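Local coordinates for protein NAD-dependent L-serine dehydrogenase (Pseudomonas aeruginosa, PDB 3OBB) that catalyses the NAD(+)-dependent oxidation of L-serine and methyl-L-serine, has low activity toward beta-hydroxyisobutyrate, and works as a homotetramer, at residues A[4-9]-A[62-67]; A[16-21]-A[128-133]; A[97-102]-A[168-173]; A[117-122]-A[137-142]; A[180-185]-A[268-273]. All coordinates share one frame; numbering follows the deposited sequence.

Contact 1 of 5, residues A[4-9]-A[62-67]; sequences KQIAFI and VVISML
Phe8 holds CG anti to its backbone N (chi1 -152°) and Ile64 holds CG2 anti to its own N, which brings the ring of Phe8 against the branch of Ile64, CE2 to CG2 3.6 Å. Ile64 O lies above one face of the same ring, offset toward its rim. On the side of the sheet that carries Phe8 and Ile64, Ile6 and Val62 run side by side, Ile6 CG1 3.6 Å from Val62 CG1. There too Ile6 CG2 meets Ile64 CD1. Ile9 and Val63 meet on the reverse face, with Ile9 CD1 and Val63 CG1 only 3.4 Å apart; the unstaggered chi2 of Ile9 (109°) fits this tight spot. The two strands run parallel. Ala7 gives its N-H to Val62 O (2.8 Å) and takes that of Ile64 on its O (2.9 Å); Ile9 repeats the pattern with Ile64 O and Met66 N, while Val62 N to Gln5 O is weak. Phe8 turns its backbone bonds to strand 28-32. Ser65 OG hydrogen-bonds with Tyr77 OH and Glu95 OE1. Buried carbonyls and amides are thus paired between two largely apolar faces, the inner part of a Rossmann sheet whose strand 5-9 belongs to the NAD(+) site.

Contact 2 of 5, residues A[16-21]-A[128-133]; sequences APMATN and AGAAAG
Pro17 and Ala130 form the close part of this contact, the ring atom CG of Pro17 resting 3.6 Å from Ala130 CB. Pro17 CB packs as closely on the backbone of Ala131, 3.7 Å from its CA. Ala130 is buried, and its methyl group is also met by CG of the selenomethionine Met18 at 4.1 Å. Met18 then bends at chi3 (61°), its selenium lying beside Met66, while its CB rests on Phe8. The loose side begins where Pro17 CB stands 4.2 Å from Ala131 CB: the methyl groups of Ala131 and Ala132 point away from helix 15-24 on an exposed flank. The polar link is made by Asn21, whose ND2 donates to Ala131 O at 3.1 Å. That bond is fairly straight at the hydrogen (163°) and lies in the amide plane of Asn21, but it reaches the carbonyl from above its plane. The amide thereby meets the last turn of helix 127-132, where Gly133, with positive phi, is the C-prime residue of a Schellman motif. Both helices run in nearly the same direction. Residues 16-21 are part of the NAD(+) site, on the helix that follows the glycine-rich turn after the first strand, as in Rossmann dinucleotide-binding domains.

Contact 3 of 5, residues A[97-102]-A[168-173]; sequences STIAPT and AGQVAK
Gln170 is the first residue of 168-173 to reach the other segment, and it carries much of the contact. Its chain folds at chi2 (-60°), laying CB and CG against Ile99 O and turning the amide toward the loop. There NE2 donates to Ser97 O at 2.8 Å, a nearly straight bond close to the amide plane. OE1 accepts from Ile99 N at 3.2 Å, with this donor well above the carbonyl plane. Held at both ends, the amide is fixed in rotation. Val171 comes next, its CG2 pressing on Pro101 CB at 3.7 Å, where helix 101-112 begins. Lys173, the active-site residue, closes the series: CG stands anti to the backbone N, and the bent chain carries NZ to Thr98, where it donates a hydrogen bond to OG1 (2.8 Å). NZ also donates to Val123 O. The contact thus joins the nucleotide-binding domain to the first helix of the C-terminal region at the active site, NAD(+)-binding Thr98 meeting catalytic Lys173. Thr98 also touches Asp249 and Leu252 of helix 243-260. The start of helix 168-196 is wedged between the turn into helix 101-112, Pro122 of strand 117-124 and, at Val171, Asn197 of the second subunit.

Contact 4 of 5, residues A[117-122]-A[137-142]; sequences AMLDAP and FMVGGD
Leu119 and Val139 slant across each other on one face of the strand pair, CD1 to CG1 3.9 Å. Ala121 continues this face, its CB 3.8 Å from Val139 CG2. The Phe137 ring stands beyond it, presenting its edge to the backbone: Ala121 O lies near the ring plane, 3.5 Å from CD2. On the other face Asp120 and Pro122 look toward the start of helix 168-196. Asp120 holds CG between its backbone N and carbonyl carbon (chi1 55°), folding the carboxylate over Gly140, whose CA lies 3.5 Å from OD1; glycine leaves room for it. The carboxylate is buried but well served, OD1 by His108 NE2 and Gly167 N, OD2 by Gln170 N, which probably stabilise its charge. Asp120 and Gly140 form an antiparallel hydrogen-bonded pair, Gly140 N to Asp120 O at 2.8 Å and Asp120 N to Gly140 O at 3.1 Å. Met138 N extends the link to Pro122 O. Toward Asp142 the chains diverge, bridged by a water from Met118 O to Asp142 N. Strand 135-140 follows strand 117-124 through helix 127-132 and runs against it, ending the parallel run of the mixed sheet. Strand 117-124 bonds on its other edge to strand 92-95, strand 135-140 to strand 159-164. Helix 143-156 packs on Leu119 and Ala121, helix 101-112 on Met118, and Ile207 of the second subunit on Met138.

Contact 5 of 5, residues A[180-185]-A[268-273]; sequences LAVLMI and SLALSL
Ile185, Ala181 and Val182 meet Ala270 and Leu273 without a ring, amide or carboxylate among them, so the contact has no flat faces or edges to stack; it is made by methyl and methylene groups of two helices. Ile185 does most of the reaching. With CG1 anti to the carbonyl carbon and the rest extended (chi2 -178°), its CD1 lands on Ala270, 3.7 Å from CA and 3.8 Å from CB. CD1 thus sits between Ala270 and Leu273, and CG2 of Ile185 adds a second touch on Leu273 CD1 at 3.8 Å. Leu273 slants across Ile185 rather than lying along it. One turn earlier on the first helix, Ala181 CB faces Ala270 CB at 4.1 Å, and Val182 CG2 grazes the same methyl from further off. With alanine at 181 and 270, only methyl groups separate the backbones there, and Val182 CA comes 5.9 Å from Ala270 CA. The axes cross at 67°. The contact joins two helices of the all-helical C-terminal part, which meets other subunits of the tetramer. Helix 168-196 also meets helix 243-260, through Ala181 on Leu250, and helix 216-220. Ile185 and Leu269 both touch Met266 of the second subunit. Helix 265-279 packs against further copies: Ser272 O accepts from Ser263 OG of the third subunit, and Leu269 packs on Leu269 of the fourth.

From the N terminus, contact 1 closes first, joining strands 5-9 and 62-65. Contact 2 opens within that loop, at helix 15-24, and ends beyond it at helix 127-132, so the two cross; they also touch through Phe8 and Met18. Contact 3 starts just after strand 92-95 and crosses contact 2 in turn, tying the nucleotide-binding domain to helix 168-196 of the C-terminal region. Contact 4 lies wholly within the span of contact 3, crosses contact 2, and joins contact 3 through Asp120 and Gln170. Contact 5 follows in series, on helix 168-196 again, and belongs to the all-helical part near the subunit interfaces, about 33 Å between centres from contact 1.

Contact 1 of 5, residues A[4-9]-A[62-67]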
# COMPACT_ATOMS: atom_id res chain seq x y z
N LYS A 4 -32.69 -39.14 -2.81
CA LYS A 4 -31.84 -39.12 -1.62
C LYS A 4 -32.41 -38.10 -0.62
O LYS A 4 -32.98 -37.07 -1.03
CB LYS A 4 -30.38 -38.82 -2.01
CG LYS A 4 -29.90 -39.50 -3.30
CD LYS A 4 -28.61 -38.90 -3.80
CE LYS A 4 -28.63 -38.76 -5.34
NZ LYS A 4 -27.54 -37.88 -5.90
N GLN A 5 -32.30 -38.41 0.67
CA GLN A 5 -32.63 -37.47 1.73
C GLN A 5 -31.45 -36.53 2.05
O GLN A 5 -30.40 -36.96 2.53
CB GLN A 5 -33.08 -38.21 2.99
CG GLN A 5 -33.48 -37.31 4.15
CD GLN A 5 -34.79 -36.57 3.91
OE1 GLN A 5 -35.84 -37.18 3.72
NE2 GLN A 5 -34.72 -35.25 3.93
N ILE A 6 -31.64 -35.23 1.77
CA ILE A 6 -30.64 -34.20 2.06
C ILE A 6 -31.02 -33.41 3.32
O ILE A 6 -32.18 -33.05 3.50
CB ILE A 6 -30.48 -33.23 0.86
CG1 ILE A 6 -29.66 -33.85 -0.28
CG2 ILE A 6 -29.73 -31.97 1.28
CD1 ILE A 6 -30.29 -35.05 -0.97
N ALA A 7 -30.05 -33.17 4.20
CA ALA A 7 -30.23 -32.17 5.24
C ALA A 7 -29.50 -30.89 4.80
O ALA A 7 -28.35 -30.96 4.37
CB ALA A 7 -29.72 -32.67 6.58
N PHE A 8 -30.18 -29.74 4.86
CA PHE A 8 -29.59 -28.46 4.45
C PHE A 8 -29.59 -27.52 5.66
O PHE A 8 -30.65 -27.15 6.19
CB PHE A 8 -30.33 -27.84 3.25
CG PHE A 8 -29.47 -26.94 2.39
CD1 PHE A 8 -29.06 -25.69 2.82
CD2 PHE A 8 -29.10 -27.35 1.12
CE1 PHE A 8 -28.27 -24.87 2.02
CE2 PHE A 8 -28.33 -26.52 0.28
CZ PHE A 8 -27.90 -25.29 0.73
N ILE A 9 -28.40 -27.18 6.12
CA ILE A 9 -28.25 -26.31 7.27
C ILE A 9 -27.77 -24.93 6.78
O ILE A 9 -26.71 -24.80 6.16
CB ILE A 9 -27.31 -26.95 8.35
CG1 ILE A 9 -27.96 -28.22 8.93
CG2 ILE A 9 -27.02 -26.00 9.49
CD1 ILE A 9 -27.28 -29.50 8.50
N VAL A 62 -27.04 -37.15 2.69
CA VAL A 62 -26.07 -36.04 2.53
C VAL A 62 -26.45 -34.79 3.33
O VAL A 62 -27.62 -34.42 3.42
CB VAL A 62 -25.76 -35.70 1.04
CG1 VAL A 62 -26.89 -36.05 0.14
CG2 VAL A 62 -25.36 -34.24 0.87
N VAL A 63 -25.45 -34.20 3.97
CA VAL A 63 -25.60 -32.96 4.71
C VAL A 63 -24.86 -31.86 3.95
O VAL A 63 -23.67 -32.01 3.64
CB VAL A 63 -25.02 -33.06 6.12
CG1 VAL A 63 -25.28 -31.79 6.90
CG2 VAL A 63 -25.59 -34.27 6.86
N ILE A 64 -25.58 -30.78 3.63
CA ILE A 64 -25.00 -29.60 2.99
C ILE A 64 -25.17 -28.42 3.93
O ILE A 64 -26.31 -28.09 4.28
CB ILE A 64 -25.74 -29.29 1.65
CG1 ILE A 64 -25.82 -30.54 0.78
CG2 ILE A 64 -25.11 -28.08 0.93
CD1 ILE A 64 -26.73 -30.42 -0.42
N SER A 65 -24.07 -27.80 4.38
CA SER A 65 -24.19 -26.57 5.14
C SER A 65 -23.82 -25.34 4.29
O SER A 65 -23.10 -25.45 3.29
CB SER A 65 -23.44 -26.61 6.48
OG SER A 65 -22.13 -27.15 6.38
N MSE A 66 -24.35 -24.19 4.70
CA MSE A 66 -24.06 -22.91 4.06
C MSE A 66 -24.39 -21.83 5.09
O MSE A 66 -25.52 -21.37 5.19
CB MSE A 66 -24.88 -22.78 2.76
CG MSE A 66 -24.88 -21.41 2.08
SE MSE A 66 -23.18 -20.51 1.95
CE MSE A 66 -23.45 -19.19 3.30
N LEU A 67 -23.39 -21.46 5.87
CA LEU A 67 -23.58 -20.52 6.98
C LEU A 67 -22.70 -19.26 6.83
O LEU A 67 -21.67 -19.28 6.14
CB LEU A 67 -23.28 -21.22 8.32
CG LEU A 67 -24.05 -22.49 8.67
CD1 LEU A 67 -23.38 -23.24 9.80
CD2 LEU A 67 -25.50 -22.19 9.03

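Contact 2 of 5, residues A[16-21]-A[128-133]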
# COMPACT_ATOMS: atom_id res chain seq x y z
N ALA A 16 -30.74 -20.32 1.07
CA ALA A 16 -32.14 -20.48 0.65
C ALA A 16 -32.30 -20.86 -0.84
O ALA A 16 -32.89 -21.89 -1.13
CB ALA A 16 -32.99 -19.23 1.00
N PRO A 17 -31.77 -20.04 -1.76
CA PRO A 17 -31.97 -20.43 -3.17
C PRO A 17 -31.23 -21.71 -3.57
O PRO A 17 -31.71 -22.43 -4.44
CB PRO A 17 -31.45 -19.21 -3.98
CG PRO A 17 -30.55 -18.48 -3.06
CD PRO A 17 -31.03 -18.77 -1.64
N MSE A 18 -30.07 -21.98 -2.97
CA MSE A 18 -29.36 -23.24 -3.21
C MSE A 18 -30.21 -24.44 -2.79
O MSE A 18 -30.32 -25.40 -3.53
CB MSE A 18 -28.00 -23.27 -2.49
CG MSE A 18 -27.00 -22.22 -2.96
SE MSE A 18 -25.45 -22.11 -1.77
CE MSE A 18 -24.84 -23.95 -2.04
N ALA A 19 -30.81 -24.36 -1.60
CA ALA A 19 -31.64 -25.46 -1.10
C ALA A 19 -32.93 -25.57 -1.91
O ALA A 19 -33.41 -26.66 -2.19
CB ALA A 19 -31.95 -25.29 0.38
N THR A 20 -33.46 -24.42 -2.33
CA THR A 20 -34.64 -24.40 -3.20
C THR A 20 -34.35 -25.07 -4.52
O THR A 20 -35.19 -25.81 -5.02
CB THR A 20 -35.17 -22.96 -3.44
OG1 THR A 20 -35.45 -22.38 -2.16
CG2 THR A 20 -36.45 -22.96 -4.30
N ASN A 21 -33.17 -24.80 -5.09
CA ASN A 21 -32.77 -25.49 -6.31
C ASN A 21 -32.67 -27.00 -6.22
O ASN A 21 -33.05 -27.71 -7.18
CB ASN A 21 -31.50 -24.90 -6.92
CG ASN A 21 -31.78 -23.66 -7.66
OD1 ASN A 21 -32.76 -23.60 -8.40
ND2 ASN A 21 -30.98 -22.63 -7.42
N ALA A 128 -27.93 -14.14 -7.24
CA ALA A 128 -28.45 -14.41 -8.59
C ALA A 128 -27.98 -15.76 -9.15
O ALA A 128 -28.75 -16.49 -9.77
CB ALA A 128 -28.00 -13.27 -9.55
N GLY A 129 -26.69 -16.07 -8.97
CA GLY A 129 -26.16 -17.37 -9.37
C GLY A 129 -26.79 -18.49 -8.56
O GLY A 129 -27.18 -19.53 -9.09
N ALA A 130 -26.91 -18.25 -7.27
CA ALA A 130 -27.53 -19.22 -6.39
C ALA A 130 -28.96 -19.48 -6.84
O ALA A 130 -29.36 -20.66 -6.93
CB ALA A 130 -27.49 -18.74 -4.98
N ALA A 131 -29.72 -18.42 -7.14
CA ALA A 131 -31.11 -18.57 -7.57
C ALA A 131 -31.23 -19.28 -8.89
O ALA A 131 -32.06 -20.16 -9.00
CB ALA A 131 -31.82 -17.25 -7.62
N ALA A 132 -30.41 -18.90 -9.87
CA ALA A 132 -30.42 -19.55 -11.18
C ALA A 132 -29.85 -20.98 -11.19
O ALA A 132 -30.14 -21.74 -12.09
CB ALA A 132 -29.71 -18.66 -12.27
N GLY A 133 -29.03 -21.35 -10.20
CA GLY A 133 -28.40 -22.68 -10.23
C GLY A 133 -27.17 -22.67 -11.13
O GLY A 133 -26.81 -23.70 -11.72

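Contact 3 of 5, residues A[97-102]-A[168-173]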
# COMPACT_ATOMS: atom_id res chain seq x y z
N SER A 97 -19.84 -23.23 3.00
CA SER A 97 -19.55 -21.92 3.52
C SER A 97 -18.17 -21.50 3.07
O SER A 97 -17.36 -22.33 2.65
CB SER A 97 -19.58 -21.94 5.05
OG SER A 97 -20.84 -22.41 5.49
N THR A 98 -17.89 -20.22 3.20
CA THR A 98 -16.54 -19.74 3.01
C THR A 98 -15.92 -19.53 4.37
O THR A 98 -16.38 -18.69 5.16
CB THR A 98 -16.53 -18.44 2.18
OG1 THR A 98 -17.05 -18.74 0.88
CG2 THR A 98 -15.10 -17.91 2.03
N ILE A 99 -14.87 -20.32 4.62
CA ILE A 99 -14.20 -20.32 5.90
C ILE A 99 -12.71 -20.47 5.64
O ILE A 99 -12.31 -20.89 4.56
CB ILE A 99 -14.73 -21.47 6.82
CG1 ILE A 99 -14.35 -22.85 6.26
CG2 ILE A 99 -16.24 -21.34 7.00
CD1 ILE A 99 -14.80 -24.05 7.14
N ALA A 100 -11.89 -20.11 6.62
CA ALA A 100 -10.44 -20.24 6.48
C ALA A 100 -10.06 -21.69 6.12
O ALA A 100 -10.62 -22.64 6.68
CB ALA A 100 -9.74 -19.77 7.73
N PRO A 101 -9.17 -21.86 5.13
CA PRO A 101 -8.65 -23.17 4.78
C PRO A 101 -8.19 -24.01 5.97
O PRO A 101 -8.47 -25.20 5.99
CB PRO A 101 -7.47 -22.83 3.86
CG PRO A 101 -7.92 -21.63 3.17
CD PRO A 101 -8.66 -20.83 4.21
N THR A 102 -7.48 -23.40 6.92
CA THR A 102 -7.01 -24.11 8.11
C THR A 102 -8.23 -24.73 8.78
O THR A 102 -8.27 -25.94 9.01
CB THR A 102 -6.24 -23.19 9.11
OG1 THR A 102 -5.03 -22.72 8.49
CG2 THR A 102 -5.86 -23.95 10.36
N ALA A 168 -8.66 -27.31 -0.24
CA ALA A 168 -8.23 -26.65 -1.49
C ALA A 168 -9.33 -25.82 -2.12
O ALA A 168 -9.05 -24.84 -2.83
CB ALA A 168 -7.74 -27.66 -2.48
N GLY A 169 -10.59 -26.18 -1.84
CA GLY A 169 -11.71 -25.38 -2.32
C GLY A 169 -11.66 -24.03 -1.63
O GLY A 169 -11.80 -23.00 -2.28
N GLN A 170 -11.44 -24.02 -0.32
CA GLN A 170 -11.34 -22.74 0.39
C GLN A 170 -10.14 -21.97 -0.10
O GLN A 170 -10.21 -20.76 -0.15
CB GLN A 170 -11.26 -22.89 1.91
CG GLN A 170 -12.46 -23.62 2.54
CD GLN A 170 -13.80 -22.94 2.31
OE1 GLN A 170 -13.87 -21.75 1.98
NE2 GLN A 170 -14.87 -23.68 2.51
N VAL A 171 -9.03 -22.65 -0.42
CA VAL A 171 -7.83 -21.92 -0.83
C VAL A 171 -8.13 -21.21 -2.14
O VAL A 171 -7.84 -20.02 -2.29
CB VAL A 171 -6.53 -22.84 -0.93
CG1 VAL A 171 -5.35 -22.04 -1.38
CG2 VAL A 171 -6.20 -23.50 0.43
N ALA A 172 -8.74 -21.93 -3.10
CA ALA A 172 -9.01 -21.38 -4.43
C ALA A 172 -9.95 -20.18 -4.28
O ALA A 172 -9.73 -19.12 -4.90
CB ALA A 172 -9.59 -22.48 -5.38
N LYS A 173 -10.95 -20.33 -3.40
CA LYS A 173 -11.99 -19.32 -3.14
C LYS A 173 -11.41 -18.02 -2.58
O LYS A 173 -11.77 -16.93 -3.04
CB LYS A 173 -13.07 -19.87 -2.17
CG LYS A 173 -14.18 -18.85 -1.80
CD LYS A 173 -14.96 -18.37 -3.03
CE LYS A 173 -15.92 -17.23 -2.69
NZ LYS A 173 -17.02 -17.64 -1.74

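Contact 4 of 5, residues A[117-122]-A[137-142]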
# COMPACT_ATOMS: atom_id res chain seq x y z
N ALA A 117 -17.21 -39.16 4.24
CA ALA A 117 -16.78 -38.46 3.03
C ALA A 117 -17.23 -37.00 3.07
O ALA A 117 -18.44 -36.72 3.01
CB ALA A 117 -17.35 -39.15 1.81
N MSE A 118 -16.26 -36.09 3.18
CA MSE A 118 -16.51 -34.65 3.22
C MSE A 118 -15.80 -33.89 2.11
O MSE A 118 -14.67 -34.21 1.74
CB MSE A 118 -16.13 -34.06 4.58
CG MSE A 118 -16.13 -32.51 4.58
SE MSE A 118 -15.70 -31.73 6.31
CE MSE A 118 -17.37 -32.10 7.21
N LEU A 119 -16.48 -32.88 1.57
CA LEU A 119 -15.89 -31.93 0.64
C LEU A 119 -16.04 -30.52 1.21
O LEU A 119 -17.06 -30.19 1.83
CB LEU A 119 -16.61 -32.00 -0.71
CG LEU A 119 -16.59 -33.31 -1.48
CD1 LEU A 119 -17.46 -33.17 -2.71
CD2 LEU A 119 -15.15 -33.73 -1.84
N ASP A 120 -15.02 -29.68 1.00
CA ASP A 120 -15.22 -28.23 1.10
C ASP A 120 -15.54 -27.74 -0.31
O ASP A 120 -14.79 -27.97 -1.25
CB ASP A 120 -14.03 -27.49 1.77
CG ASP A 120 -12.68 -27.76 1.09
OD1 ASP A 120 -12.06 -28.83 1.26
OD2 ASP A 120 -12.19 -26.86 0.39
N ALA A 121 -16.69 -27.10 -0.46
CA ALA A 121 -17.13 -26.69 -1.77
C ALA A 121 -17.78 -25.30 -1.71
O ALA A 121 -18.99 -25.14 -1.99
CB ALA A 121 -18.08 -27.73 -2.35
N PRO A 122 -16.97 -24.29 -1.33
CA PRO A 122 -17.39 -22.90 -1.30
C PRO A 122 -17.77 -22.48 -2.68
O PRO A 122 -17.32 -23.06 -3.70
CB PRO A 122 -16.12 -22.15 -0.91
CG PRO A 122 -15.00 -23.12 -1.32
CD PRO A 122 -15.57 -24.41 -0.89
N PHE A 137 -18.65 -24.06 -8.09
CA PHE A 137 -18.18 -24.68 -6.89
C PHE A 137 -16.71 -24.87 -7.01
O PHE A 137 -16.22 -25.24 -8.08
CB PHE A 137 -18.87 -26.02 -6.67
CG PHE A 137 -20.32 -25.89 -6.29
CD1 PHE A 137 -21.31 -25.82 -7.27
CD2 PHE A 137 -20.70 -25.84 -4.94
CE1 PHE A 137 -22.65 -25.73 -6.94
CE2 PHE A 137 -22.03 -25.74 -4.58
CZ PHE A 137 -23.03 -25.70 -5.59
N MSE A 138 -16.01 -24.63 -5.91
CA MSE A 138 -14.57 -24.88 -5.84
C MSE A 138 -14.32 -25.89 -4.74
O MSE A 138 -14.55 -25.64 -3.56
CB MSE A 138 -13.82 -23.58 -5.57
CG MSE A 138 -14.07 -22.54 -6.63
SE MSE A 138 -13.30 -20.83 -6.16
CE MSE A 138 -13.88 -19.76 -7.68
N VAL A 139 -13.87 -27.07 -5.15
CA VAL A 139 -14.04 -28.26 -4.32
C VAL A 139 -12.71 -28.83 -3.89
O VAL A 139 -11.87 -29.14 -4.73
CB VAL A 139 -14.84 -29.31 -5.12
CG1 VAL A 139 -14.97 -30.61 -4.36
CG2 VAL A 139 -16.21 -28.75 -5.47
N GLY A 140 -12.52 -28.98 -2.58
CA GLY A 140 -11.41 -29.75 -2.04
C GLY A 140 -11.88 -31.07 -1.45
O GLY A 140 -12.97 -31.13 -0.90
N GLY A 141 -11.05 -32.11 -1.57
CA GLY A 141 -11.38 -33.45 -1.08
C GLY A 141 -11.09 -34.58 -2.05
O GLY A 141 -10.53 -34.36 -3.11
N ASP A 142 -11.49 -35.79 -1.67
CA ASP A 142 -11.25 -37.01 -2.46
C ASP A 142 -12.10 -37.01 -3.72
O ASP A 142 -13.28 -36.65 -3.68
CB ASP A 142 -11.55 -38.27 -1.64
CG ASP A 142 -10.66 -38.41 -0.41
OD1 ASP A 142 -10.95 -39.26 0.46
OD2 ASP A 142 -9.66 -37.66 -0.31
O HOH W 1 -12.93 -36.15 0.72

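Contact 5 of 5, residues A[180-185]-A[268-273]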
# COMPACT_ATOMS: atom_id res chain seq x y z
N LEU A 180 -10.33 -10.62 -7.01
CA LEU A 180 -11.50 -9.80 -7.37
C LEU A 180 -11.48 -8.42 -6.70
O LEU A 180 -11.80 -7.41 -7.34
CB LEU A 180 -12.81 -10.49 -6.98
CG LEU A 180 -14.12 -9.69 -7.08
CD1 LEU A 180 -14.33 -9.04 -8.43
CD2 LEU A 180 -15.40 -10.52 -6.61
N ALA A 181 -11.10 -8.38 -5.44
CA ALA A 181 -11.11 -7.15 -4.70
C ALA A 181 -10.08 -6.22 -5.30
O ALA A 181 -10.32 -5.04 -5.50
CB ALA A 181 -10.81 -7.39 -3.20
N VAL A 182 -8.90 -6.77 -5.57
CA VAL A 182 -7.82 -6.01 -6.21
C VAL A 182 -8.26 -5.49 -7.57
O VAL A 182 -8.04 -4.31 -7.86
CB VAL A 182 -6.60 -6.91 -6.35
CG1 VAL A 182 -5.56 -6.34 -7.31
CG2 VAL A 182 -6.06 -7.24 -4.93
N LEU A 183 -8.88 -6.35 -8.40
CA LEU A 183 -9.24 -5.83 -9.72
C LEU A 183 -10.37 -4.81 -9.67
O LEU A 183 -10.44 -3.91 -10.53
CB LEU A 183 -9.49 -6.94 -10.77
CG LEU A 183 -10.57 -7.93 -10.52
CD1 LEU A 183 -11.89 -7.31 -11.03
CD2 LEU A 183 -10.20 -9.26 -11.25
N MSE A 184 -11.24 -4.96 -8.68
CA MSE A 184 -12.34 -4.01 -8.48
C MSE A 184 -11.84 -2.62 -8.02
O MSE A 184 -12.27 -1.57 -8.52
CB MSE A 184 -13.41 -4.57 -7.53
CG MSE A 184 -14.55 -3.58 -7.26
SE MSE A 184 -15.62 -3.19 -8.87
CE MSE A 184 -16.67 -4.80 -9.02
N ILE A 185 -10.90 -2.60 -7.09
CA ILE A 185 -10.37 -1.29 -6.68
C ILE A 185 -9.52 -0.70 -7.79
O ILE A 185 -9.63 0.49 -8.10
CB ILE A 185 -9.59 -1.39 -5.36
CG1 ILE A 185 -10.50 -2.01 -4.29
CG2 ILE A 185 -9.11 0.01 -4.91
CD1 ILE A 185 -9.85 -2.11 -2.91
N SER A 268 -3.87 -7.17 0.89
CA SER A 268 -3.78 -6.41 2.16
C SER A 268 -4.21 -4.94 2.04
O SER A 268 -4.95 -4.44 2.89
CB SER A 268 -2.35 -6.44 2.74
OG SER A 268 -1.93 -7.78 2.86
N LEU A 269 -3.70 -4.24 1.04
CA LEU A 269 -4.14 -2.87 0.79
C LEU A 269 -5.63 -2.87 0.46
O LEU A 269 -6.37 -2.05 0.98
CB LEU A 269 -3.37 -2.21 -0.34
CG LEU A 269 -3.08 -0.70 -0.32
CD1 LEU A 269 -2.93 -0.19 -1.76
CD2 LEU A 269 -3.98 0.22 0.53
N ALA A 270 -6.10 -3.81 -0.36
CA ALA A 270 -7.54 -3.86 -0.68
C ALA A 270 -8.33 -3.95 0.62
O ALA A 270 -9.31 -3.23 0.81
CB ALA A 270 -7.88 -5.04 -1.62
N LEU A 271 -7.87 -4.80 1.53
CA LEU A 271 -8.53 -4.97 2.82
C LEU A 271 -8.55 -3.69 3.66
O LEU A 271 -9.59 -3.34 4.20
CB LEU A 271 -7.92 -6.14 3.60
CG LEU A 271 -8.45 -6.45 5.01
CD1 LEU A 271 -9.97 -6.71 5.07
CD2 LEU A 271 -7.68 -7.62 5.63
N SER A 272 -7.44 -2.98 3.70
CA SER A 272 -7.41 -1.68 4.38
C SER A 272 -8.44 -0.70 3.85
O SER A 272 -9.06 0.01 4.61
CB SER A 272 -6.00 -1.09 4.30
OG SER A 272 -5.10 -1.96 5.00
N LEU A 273 -8.63 -0.68 2.54
CA LEU A 273 -9.58 0.21 1.85
C LEU A 273 -11.04 -0.21 2.11
O LEU A 273 -11.92 0.64 2.36
CB LEU A 273 -9.26 0.29 0.35
CG LEU A 273 -7.88 0.92 0.02
CD1 LEU A 273 -7.62 0.88 -1.47
CD2 LEU A 273 -7.68 2.42 0.56